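Local structure of short chain dehydrogenase (Leptospira borgpetersenii serovar Hardjo-bovis, 6UH2) at residues I48-E53 against E65-D70; K75-I80 against F126-Y131; I100-P105 against P170-M175. The protein binds NAD+ and probably acts as a short-chain dehydrogenase/reductase, interconverting a CH-OH group and the corresponding carbonyl of its substrate. All coordinates share one frame; numbering follows the deposited sequence.

Contact 1 (I48-E53 against E65-D70); sequences ICLDPE and EWIQAD. With NAD (nicotinamide-adenine-dinucleotide), chain D.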
# COMPACT_ATOMS: atom_id res chain seq x y z
N ILE B 48 2.10 22.70 -4.96
CA ILE B 48 3.32 23.47 -5.14
C ILE B 48 4.40 22.50 -5.59
O ILE B 48 4.70 21.51 -4.90
CB ILE B 48 3.73 24.21 -3.86
CG1 ILE B 48 2.66 25.24 -3.47
CG2 ILE B 48 5.08 24.90 -4.05
CD1 ILE B 48 2.87 25.89 -2.12
N CYS B 49 5.00 22.77 -6.74
CA CYS B 49 6.11 21.98 -7.24
C CYS B 49 7.42 22.71 -6.97
O CYS B 49 7.57 23.88 -7.36
CB CYS B 49 5.95 21.72 -8.74
SG CYS B 49 7.47 21.08 -9.50
N LEU B 50 8.35 22.05 -6.27
CA LEU B 50 9.71 22.55 -6.07
C LEU B 50 10.65 21.76 -6.96
O LEU B 50 10.82 20.55 -6.76
CB LEU B 50 10.17 22.43 -4.61
CG LEU B 50 9.45 23.12 -3.46
CD1 LEU B 50 10.29 22.97 -2.20
CD2 LEU B 50 9.22 24.58 -3.76
N ASP B 51 11.30 22.44 -7.91
CA ASP B 51 12.10 21.75 -8.92
C ASP B 51 12.95 22.81 -9.59
O ASP B 51 12.46 23.92 -9.80
CB ASP B 51 11.17 21.05 -9.92
CG ASP B 51 11.87 19.96 -10.74
OD1 ASP B 51 12.93 20.23 -11.35
OD2 ASP B 51 11.33 18.83 -10.80
N PRO B 52 14.24 22.55 -9.88
CA PRO B 52 15.00 23.53 -10.67
C PRO B 52 14.51 23.64 -12.10
O PRO B 52 14.77 24.67 -12.74
CB PRO B 52 16.44 22.99 -10.61
CG PRO B 52 16.30 21.56 -10.32
CD PRO B 52 15.08 21.44 -9.42
N GLU B 53 13.82 22.63 -12.61
CA GLU B 53 13.34 22.60 -13.98
C GLU B 53 11.87 22.99 -14.03
O GLU B 53 11.07 22.58 -13.18
CB GLU B 53 13.51 21.21 -14.59
CG GLU B 53 14.95 20.76 -14.69
CD GLU B 53 15.80 21.74 -15.47
OE1 GLU B 53 16.92 22.07 -15.02
OE2 GLU B 53 15.33 22.19 -16.54
N GLU B 65 1.32 26.04 -8.46
CA GLU B 65 2.43 26.97 -8.39
C GLU B 65 3.75 26.22 -8.53
O GLU B 65 3.95 25.20 -7.85
CB GLU B 65 2.40 27.74 -7.06
CG GLU B 65 3.61 28.60 -6.79
CD GLU B 65 3.47 29.44 -5.54
OE1 GLU B 65 2.44 29.31 -4.84
OE2 GLU B 65 4.38 30.23 -5.25
N TRP B 66 4.63 26.70 -9.40
CA TRP B 66 5.99 26.18 -9.51
C TRP B 66 6.95 27.14 -8.83
O TRP B 66 6.93 28.34 -9.10
CB TRP B 66 6.42 25.98 -10.97
CG TRP B 66 7.91 25.70 -11.14
CD1 TRP B 66 8.64 24.69 -10.55
CD2 TRP B 66 8.83 26.43 -11.95
NE1 TRP B 66 9.96 24.76 -10.94
CE2 TRP B 66 10.10 25.82 -11.81
CE3 TRP B 66 8.71 27.54 -12.79
CZ2 TRP B 66 11.24 26.29 -12.47
CZ3 TRP B 66 9.84 28.01 -13.45
CH2 TRP B 66 11.09 27.38 -13.29
N ILE B 67 7.79 26.60 -7.95
CA ILE B 67 8.86 27.37 -7.34
C ILE B 67 10.18 26.80 -7.83
O ILE B 67 10.50 25.64 -7.56
CB ILE B 67 8.77 27.36 -5.81
CG1 ILE B 67 7.42 27.95 -5.37
CG2 ILE B 67 9.94 28.12 -5.21
CD1 ILE B 67 7.14 27.78 -3.89
N GLN B 68 10.94 27.61 -8.56
CA GLN B 68 12.27 27.17 -8.99
C GLN B 68 13.18 27.06 -7.77
O GLN B 68 13.48 28.07 -7.11
CB GLN B 68 12.82 28.16 -10.01
CG GLN B 68 14.21 27.83 -10.53
CD GLN B 68 14.71 28.90 -11.51
OE1 GLN B 68 13.92 29.63 -12.09
NE2 GLN B 68 16.02 28.99 -11.67
N ALA B 69 13.62 25.85 -7.45
CA ALA B 69 14.31 25.63 -6.19
C ALA B 69 15.22 24.42 -6.28
O ALA B 69 14.97 23.48 -7.04
CB ALA B 69 13.33 25.42 -5.03
N ASP B 70 16.27 24.45 -5.47
CA ASP B 70 17.26 23.39 -5.36
C ASP B 70 17.21 22.87 -3.93
O ASP B 70 17.62 23.58 -3.00
CB ASP B 70 18.64 23.93 -5.73
CG ASP B 70 19.76 22.92 -5.53
OD1 ASP B 70 19.53 21.80 -5.02
OD2 ASP B 70 20.90 23.27 -5.89
PA NAD D . 12.97 12.25 -13.32
O1A NAD D . 14.49 12.25 -13.62
O2A NAD D . 11.96 12.23 -14.47
O5B NAD D . 12.58 13.49 -12.32
C5B NAD D . 13.35 13.87 -11.19
C4B NAD D . 12.98 15.31 -10.98
O4B NAD D . 13.76 15.71 -9.79
C3B NAD D . 13.40 16.23 -12.13
O3B NAD D . 12.31 17.13 -12.48
C2B NAD D . 14.54 17.05 -11.52
O2B NAD D . 14.62 18.37 -12.07
C1B NAD D . 14.21 17.02 -10.01
N9A NAD D . 15.44 17.37 -9.29
C8A NAD D . 16.75 17.00 -9.58
N7A NAD D . 17.60 17.57 -8.77
C5A NAD D . 16.82 18.36 -7.92
C6A NAD D . 17.14 19.22 -6.87
N6A NAD D . 18.41 19.42 -6.46
N1A NAD D . 16.13 19.85 -6.24
C2A NAD D . 14.87 19.66 -6.64
N3A NAD D . 14.48 18.87 -7.64
C4A NAD D . 15.49 18.24 -8.25
O3 NAD D . 12.63 11.03 -12.32
PN NAD D . 11.34 10.07 -12.14
O1N NAD D . 11.52 8.76 -12.95
O2N NAD D . 10.10 10.95 -12.23
O5D NAD D . 11.69 9.64 -10.56
C5D NAD D . 10.99 10.28 -9.51
C4D NAD D . 11.35 9.53 -8.23
O4D NAD D . 11.10 8.07 -8.36
C3D NAD D . 12.86 9.62 -7.97
O3D NAD D . 13.13 9.66 -6.57
C2D NAD D . 13.46 8.28 -8.51
O2D NAD D . 14.64 7.89 -7.85
C1D NAD D . 12.28 7.33 -8.15
N1N NAD D . 12.19 6.11 -9.03
C2N NAD D . 12.10 6.22 -10.38
C3N NAD D . 12.02 5.08 -11.14
C7N NAD D . 11.92 5.20 -12.62
O7N NAD D . 12.04 4.19 -13.29
N7N NAD D . 11.70 6.43 -13.15
C4N NAD D . 12.03 3.83 -10.49
C5N NAD D . 12.13 3.76 -9.13
C6N NAD D . 12.20 4.94 -8.39
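C49 and W66 face each other in two neighbouring parallel strands, 48-51 and 65-68, whose local axes diverge by 22°. C49 bonds to both residues flanking its partner: C49 N gives to E65 O at 2.9 Å and C49 O accepts from I67 N at 2.8 Å. One step on, the bond from D51 N to I67 O is weak. I48, L50 and I67 project from the same face of the sheet, the one covered by helix 74-86, where branched apolar chains fill the gap beneath the helix. I48 CG2 meets I67 CD1 at 3.5 Å, the two side chains crossing obliquely; L50 lies beside I67, pointing the same way, and its CD2 presses tightly on I67 CB at 3.5 Å. On the other face, the W66 indole reaches forward, past its partner C49, and NE1 donates to D51 O at 2.9 Å, with 149° at the hydrogen. A69 N approaches that carbonyl oxygen from the opposite face of its plane, so two donors hold it from either side. With CG anti to the backbone N (chi1 -162°), the carboxylate carbon of D51 stands off the strand on the C49 and W66 face, where the ribose lies. Its carboxylate takes both hydroxyls of the adenine ribose: NAD O2B gives to OD1 at 2.6 Å and NAD O3B to OD2 at 2.6 Å. E53 N also bonds to OD1, closing an Asx turn, while S29 N bonds to OD2. Beyond A69, D70 OD1 accepts from NAD N6A at 3.0 Å, reading the adenine amine. An acidic residue ending the second Rossmann strand suits a diol, and its charge would probably repel a 2'-phosphate, consistent with the NAD+ bound here.

Contact 2 (K75-I80 against F126-Y131); sequences KEIKEI and FLLSQY
I77 of helix 74-86 packs against three side chains of helix 111-139, where two neighbouring helices of the Rossmann fold meet. The short segments run nearly parallel, at 27°, with axes 10.7 Å apart, and side chains rather than backbone make the contact. With CG1 beside the backbone N (chi1 -64°), CG1 and CD1 of I77 face the two leucines, and CG2, anti to N, is left to the tyrosine. CG1 meets L127 CD2 at 4.0 Å, CD1 lies 4.1 Å from L128 CD2, and CG2 comes to 3.9 Å from Y131 CD2. L128 crosses I77 at about a right angle and continues inward to I71 and F81, whereas Y131 sits toward the outer border of the interface. Its ring passes obliquely by K78, whose CB is 3.6 Å from Y131 OH. Tyrosine and lysine suit this border because each offers carbon to the interface and a polar end beyond it. K78 NZ donates to a water at 3.2 Å; that water is modelled so near Y131 OH that a bond between them is doubtful. Further out, R74, one residue before segment 75-80, ties the helices together through its guanidinium group: NH1 bonds to Y131 OH and NH2 to Q130 OE1.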
# COMPACT_ATOMS: atom_id res chain seq x y z
N LYS B 75 19.81 27.47 2.26
CA LYS B 75 19.38 28.87 2.27
C LYS B 75 18.15 29.07 1.39
O LYS B 75 17.21 29.77 1.77
CB LYS B 75 20.53 29.78 1.82
CG LYS B 75 20.26 31.27 2.06
CD LYS B 75 21.32 32.14 1.40
CE LYS B 75 20.95 33.63 1.46
NZ LYS B 75 19.62 33.90 0.82
N GLU B 76 18.15 28.45 0.20
CA GLU B 76 17.00 28.51 -0.70
C GLU B 76 15.75 27.94 -0.03
O GLU B 76 14.67 28.55 -0.08
CB GLU B 76 17.28 27.73 -1.98
CG GLU B 76 18.05 28.47 -3.05
CD GLU B 76 18.13 27.65 -4.33
OE1 GLU B 76 19.24 27.45 -4.86
OE2 GLU B 76 17.06 27.19 -4.79
N ILE B 77 15.87 26.75 0.55
CA ILE B 77 14.71 26.11 1.15
C ILE B 77 14.20 26.92 2.34
O ILE B 77 12.99 27.10 2.53
CB ILE B 77 15.06 24.66 1.55
CG1 ILE B 77 15.38 23.82 0.31
CG2 ILE B 77 13.95 24.06 2.42
CD1 ILE B 77 14.35 23.91 -0.81
N LYS B 78 15.12 27.42 3.17
CA LYS B 78 14.74 28.22 4.32
C LYS B 78 13.90 29.41 3.90
O LYS B 78 12.84 29.68 4.48
CB LYS B 78 15.99 28.69 5.06
CG LYS B 78 15.68 29.65 6.20
CD LYS B 78 16.97 30.07 6.92
CE LYS B 78 16.66 31.03 8.08
NZ LYS B 78 17.03 30.44 9.41
N GLU B 79 14.35 30.14 2.88
CA GLU B 79 13.62 31.32 2.43
C GLU B 79 12.27 30.94 1.84
O GLU B 79 11.27 31.65 2.03
CB GLU B 79 14.46 32.11 1.43
N ILE B 80 12.20 29.82 1.12
CA ILE B 80 10.92 29.35 0.59
C ILE B 80 9.96 29.03 1.72
O ILE B 80 8.78 29.41 1.67
CB ILE B 80 11.14 28.14 -0.34
CG1 ILE B 80 11.73 28.60 -1.67
CG2 ILE B 80 9.83 27.39 -0.58
CD1 ILE B 80 12.20 27.45 -2.51
N PHE B 126 16.01 14.73 3.68
CA PHE B 126 16.24 15.15 5.06
C PHE B 126 15.85 16.61 5.26
O PHE B 126 15.15 16.95 6.23
CB PHE B 126 17.70 14.95 5.44
CG PHE B 126 18.18 15.90 6.50
CD1 PHE B 126 17.77 15.75 7.81
CD2 PHE B 126 19.04 16.95 6.18
CE1 PHE B 126 18.20 16.64 8.80
CE2 PHE B 126 19.48 17.83 7.15
CZ PHE B 126 19.07 17.68 8.46
N LEU B 127 16.31 17.48 4.38
CA LEU B 127 16.13 18.92 4.56
C LEU B 127 14.66 19.31 4.44
O LEU B 127 14.13 20.05 5.29
CB LEU B 127 16.97 19.66 3.52
CG LEU B 127 17.24 21.15 3.70
CD1 LEU B 127 18.10 21.37 4.92
CD2 LEU B 127 17.93 21.69 2.46
N LEU B 128 13.97 18.82 3.41
CA LEU B 128 12.56 19.14 3.25
C LEU B 128 11.74 18.53 4.39
O LEU B 128 10.79 19.15 4.87
CB LEU B 128 12.04 18.66 1.89
CG LEU B 128 12.20 19.62 0.70
CD1 LEU B 128 11.21 20.78 0.80
CD2 LEU B 128 13.62 20.16 0.62
N SER B 129 12.10 17.32 4.82
CA SER B 129 11.40 16.72 5.96
C SER B 129 11.64 17.53 7.22
O SER B 129 10.73 17.70 8.04
CB SER B 129 11.84 15.27 6.16
OG SER B 129 11.46 14.47 5.04
N GLN B 130 12.84 18.09 7.37
CA GLN B 130 13.17 18.81 8.60
C GLN B 130 12.44 20.15 8.68
O GLN B 130 11.87 20.49 9.73
CB GLN B 130 14.69 19.02 8.70
CG GLN B 130 15.10 19.74 9.99
CD GLN B 130 16.57 20.14 10.01
OE1 GLN B 130 17.03 20.88 9.15
NE2 GLN B 130 17.31 19.62 10.98
N TYR B 131 12.44 20.92 7.59
CA TYR B 131 11.70 22.18 7.60
C TYR B 131 10.21 21.94 7.75
O TYR B 131 9.52 22.69 8.44
CB TYR B 131 12.00 22.99 6.33
CG TYR B 131 13.25 23.80 6.53
CD1 TYR B 131 13.20 25.07 7.10
CD2 TYR B 131 14.48 23.27 6.21
CE1 TYR B 131 14.36 25.79 7.33
CE2 TYR B 131 15.64 23.98 6.44
CZ TYR B 131 15.58 25.24 6.99
OH TYR B 131 16.76 25.92 7.20
O HOH W 1 16.57 27.25 9.23

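Contact 3 (I100-P105 against P170-M175); sequences ISVFTP and PEVYAM. With NAD (nicotinamide-adenine-dinucleotide), chain D.
Y173 OH lies 2.7 Å from NAD O2D, a hydroxyl of the nicotinamide ribose, in a hydrogen bond that either oxygen could donate. With K177, which also bonds to NAD, Y173 fits the Tyr-x-x-x-Lys pattern of short-chain dehydrogenases, here at the start of helix 171-191. Segment 100-105, the loop after strand 93-96, passes across the beginning of that helix and borders the tyrosine on its way to the cofactor. Y173 CG is anti to the backbone N (chi1 -167°), and the ring beyond it runs alongside the loop to NAD. I100 O meets the ring at its edge and in its plane, 3.4 Å from CD1, and NAD O2D lies in the same plane, so carbonyl and ribose both face the hydrogen-bearing rim. S101 stands close by, its CB 3.7 Å from Y173 CD1; a small residue suits a place where the CA atoms of S101 and Y173 are only 5.9 Å apart. I100 turns the other way, with CG2 lying 3.8 Å from NAD C8A, giving the adenine an apolar neighbour. The loop thus borders the adenine directly and the nicotinamide ribose by way of Y173. P170 packs against S101 and V102, with V102 O 3.0 Å from P170 CG; at the N-cap its missing amide hydrogen takes no bond from the helix. R109, which follows the loop, links both segments: it pairs with E171 in a salt bridge and bonds to T104 O. The closest approach of S101 to the proline is from OG to P170 CD, 3.1 Å.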
# COMPACT_ATOMS: atom_id res chain seq x y z
N ILE B 100 17.82 11.39 -8.20
CA ILE B 100 18.69 11.27 -9.37
C ILE B 100 19.56 10.03 -9.23
O ILE B 100 19.56 9.34 -8.20
CB ILE B 100 19.59 12.51 -9.58
CG1 ILE B 100 20.61 12.63 -8.45
CG2 ILE B 100 18.76 13.79 -9.71
CD1 ILE B 100 21.76 13.56 -8.79
N SER B 101 20.31 9.74 -10.28
CA SER B 101 21.26 8.63 -10.29
C SER B 101 22.41 8.99 -11.22
O SER B 101 22.48 10.09 -11.76
CB SER B 101 20.56 7.32 -10.72
OG SER B 101 21.39 6.18 -10.49
N VAL B 102 23.33 8.04 -11.38
CA VAL B 102 24.46 8.16 -12.29
C VAL B 102 24.68 6.77 -12.87
O VAL B 102 24.27 5.76 -12.30
CB VAL B 102 25.71 8.71 -11.57
CG1 VAL B 102 26.13 7.78 -10.42
CG2 VAL B 102 26.85 8.96 -12.53
N PHE B 103 25.32 6.70 -14.05
CA PHE B 103 25.27 5.43 -14.77
C PHE B 103 26.61 4.82 -15.16
O PHE B 103 26.61 3.74 -15.76
CB PHE B 103 24.38 5.62 -16.00
CG PHE B 103 23.08 6.29 -15.65
CD1 PHE B 103 22.07 5.58 -15.02
CD2 PHE B 103 22.90 7.65 -15.87
CE1 PHE B 103 20.88 6.19 -14.65
CE2 PHE B 103 21.72 8.27 -15.51
CZ PHE B 103 20.71 7.54 -14.90
N THR B 104 27.74 5.43 -14.81
CA THR B 104 29.04 4.82 -15.08
C THR B 104 29.33 3.73 -14.04
O THR B 104 28.70 3.68 -12.98
CB THR B 104 30.13 5.89 -15.06
OG1 THR B 104 30.14 6.53 -13.78
CG2 THR B 104 29.89 6.94 -16.16
N PRO B 105 30.28 2.83 -14.32
CA PRO B 105 30.50 1.69 -13.41
C PRO B 105 31.07 2.12 -12.07
O PRO B 105 31.74 3.14 -11.93
CB PRO B 105 31.51 0.82 -14.17
CG PRO B 105 31.39 1.23 -15.60
CD PRO B 105 31.06 2.68 -15.56
N PRO B 170 23.83 2.40 -10.03
CA PRO B 170 25.10 2.50 -9.30
C PRO B 170 24.97 2.21 -7.81
O PRO B 170 23.87 2.18 -7.26
CB PRO B 170 25.49 3.96 -9.54
CG PRO B 170 24.14 4.67 -9.47
CD PRO B 170 23.15 3.71 -10.12
N GLU B 171 26.12 2.02 -7.16
CA GLU B 171 26.15 1.73 -5.73
C GLU B 171 25.49 2.83 -4.92
O GLU B 171 24.82 2.55 -3.93
CB GLU B 171 27.60 1.52 -5.27
CG GLU B 171 28.48 2.78 -5.29
CD GLU B 171 28.51 3.44 -6.65
OE1 GLU B 171 28.89 2.76 -7.61
OE2 GLU B 171 28.14 4.63 -6.77
N VAL B 172 25.67 4.09 -5.33
CA VAL B 172 25.20 5.19 -4.51
C VAL B 172 23.68 5.29 -4.58
O VAL B 172 23.03 5.75 -3.63
CB VAL B 172 25.89 6.50 -4.92
CG1 VAL B 172 25.53 6.90 -6.37
CG2 VAL B 172 25.55 7.62 -3.95
N TYR B 173 23.08 4.87 -5.70
CA TYR B 173 21.62 4.83 -5.76
C TYR B 173 21.07 3.80 -4.79
O TYR B 173 20.10 4.07 -4.06
CB TYR B 173 21.17 4.52 -7.19
CG TYR B 173 19.70 4.75 -7.44
CD1 TYR B 173 19.19 6.04 -7.53
CD2 TYR B 173 18.82 3.69 -7.58
CE1 TYR B 173 17.83 6.25 -7.78
CE2 TYR B 173 17.46 3.89 -7.81
CZ TYR B 173 16.98 5.18 -7.91
OH TYR B 173 15.63 5.40 -8.14
N ALA B 174 21.67 2.61 -4.74
CA ALA B 174 21.26 1.60 -3.77
C ALA B 174 21.44 2.11 -2.35
O ALA B 174 20.55 1.96 -1.50
CB ALA B 174 22.06 0.31 -3.98
N MET B 175 22.59 2.73 -2.07
CA MET B 175 22.84 3.28 -0.74
C MET B 175 21.78 4.30 -0.35
O MET B 175 21.20 4.23 0.74
CB MET B 175 24.22 3.94 -0.71
CG MET B 175 25.40 3.00 -0.54
SD MET B 175 26.90 3.99 -0.70
CE MET B 175 28.01 3.19 0.48
PA NAD D . 12.97 12.25 -13.32
O1A NAD D . 14.49 12.25 -13.62
O2A NAD D . 11.96 12.23 -14.47
O5B NAD D . 12.58 13.49 -12.32
C5B NAD D . 13.35 13.87 -11.19
C4B NAD D . 12.98 15.31 -10.98
O4B NAD D . 13.76 15.71 -9.79
C3B NAD D . 13.40 16.23 -12.13
O3B NAD D . 12.31 17.13 -12.48
C2B NAD D . 14.54 17.05 -11.52
O2B NAD D . 14.62 18.37 -12.07
C1B NAD D . 14.21 17.02 -10.01
N9A NAD D . 15.44 17.37 -9.29
C8A NAD D . 16.75 17.00 -9.58
N7A NAD D . 17.60 17.57 -8.77
C5A NAD D . 16.82 18.36 -7.92
C6A NAD D . 17.14 19.22 -6.87
N6A NAD D . 18.41 19.42 -6.46
N1A NAD D . 16.13 19.85 -6.24
C2A NAD D . 14.87 19.66 -6.64
N3A NAD D . 14.48 18.87 -7.64
C4A NAD D . 15.49 18.24 -8.25
O3 NAD D . 12.63 11.03 -12.32
PN NAD D . 11.34 10.07 -12.14
O1N NAD D . 11.52 8.76 -12.95
O2N NAD D . 10.10 10.95 -12.23
O5D NAD D . 11.69 9.64 -10.56
C5D NAD D . 10.99 10.28 -9.51
C4D NAD D . 11.35 9.53 -8.23
O4D NAD D . 11.10 8.07 -8.36
C3D NAD D . 12.86 9.62 -7.97
O3D NAD D . 13.13 9.66 -6.57
C2D NAD D . 13.46 8.28 -8.51
O2D NAD D . 14.64 7.89 -7.85
C1D NAD D . 12.28 7.33 -8.15
N1N NAD D . 12.19 6.11 -9.03
C2N NAD D . 12.10 6.22 -10.38
C3N NAD D . 12.02 5.08 -11.14
C7N NAD D . 11.92 5.20 -12.62
O7N NAD D . 12.04 4.19 -13.29
N7N NAD D . 11.70 6.43 -13.15
C4N NAD D . 12.03 3.83 -10.49
C5N NAD D . 12.13 3.76 -9.13
C6N NAD D . 12.20 4.94 -8.39

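Overall arrangement
Contacts 1 and 2 adjoin, their centres 13 Å apart, because strand 64-68, outermost in the parallel sheet within this chain, is followed by helix 74-86. There E76 OE2 probably bonds to D70 N at 2.9 Å, while I80 packs on I67 and A69. Contact 3 lies about 24 Å from contact 1 and 25 Å from contact 2, centre to centre, and touches neither. Along the chain contact 1 closes first, after which the segments of contacts 2 and 3 alternate. Helix 111-139 joins these two: it supplies 126-131 and also packs on T104 and V172. NAD spans contacts 1 and 3, so adenosine recognition and the nicotinamide ribose are served by separate parts of one Rossmann domain.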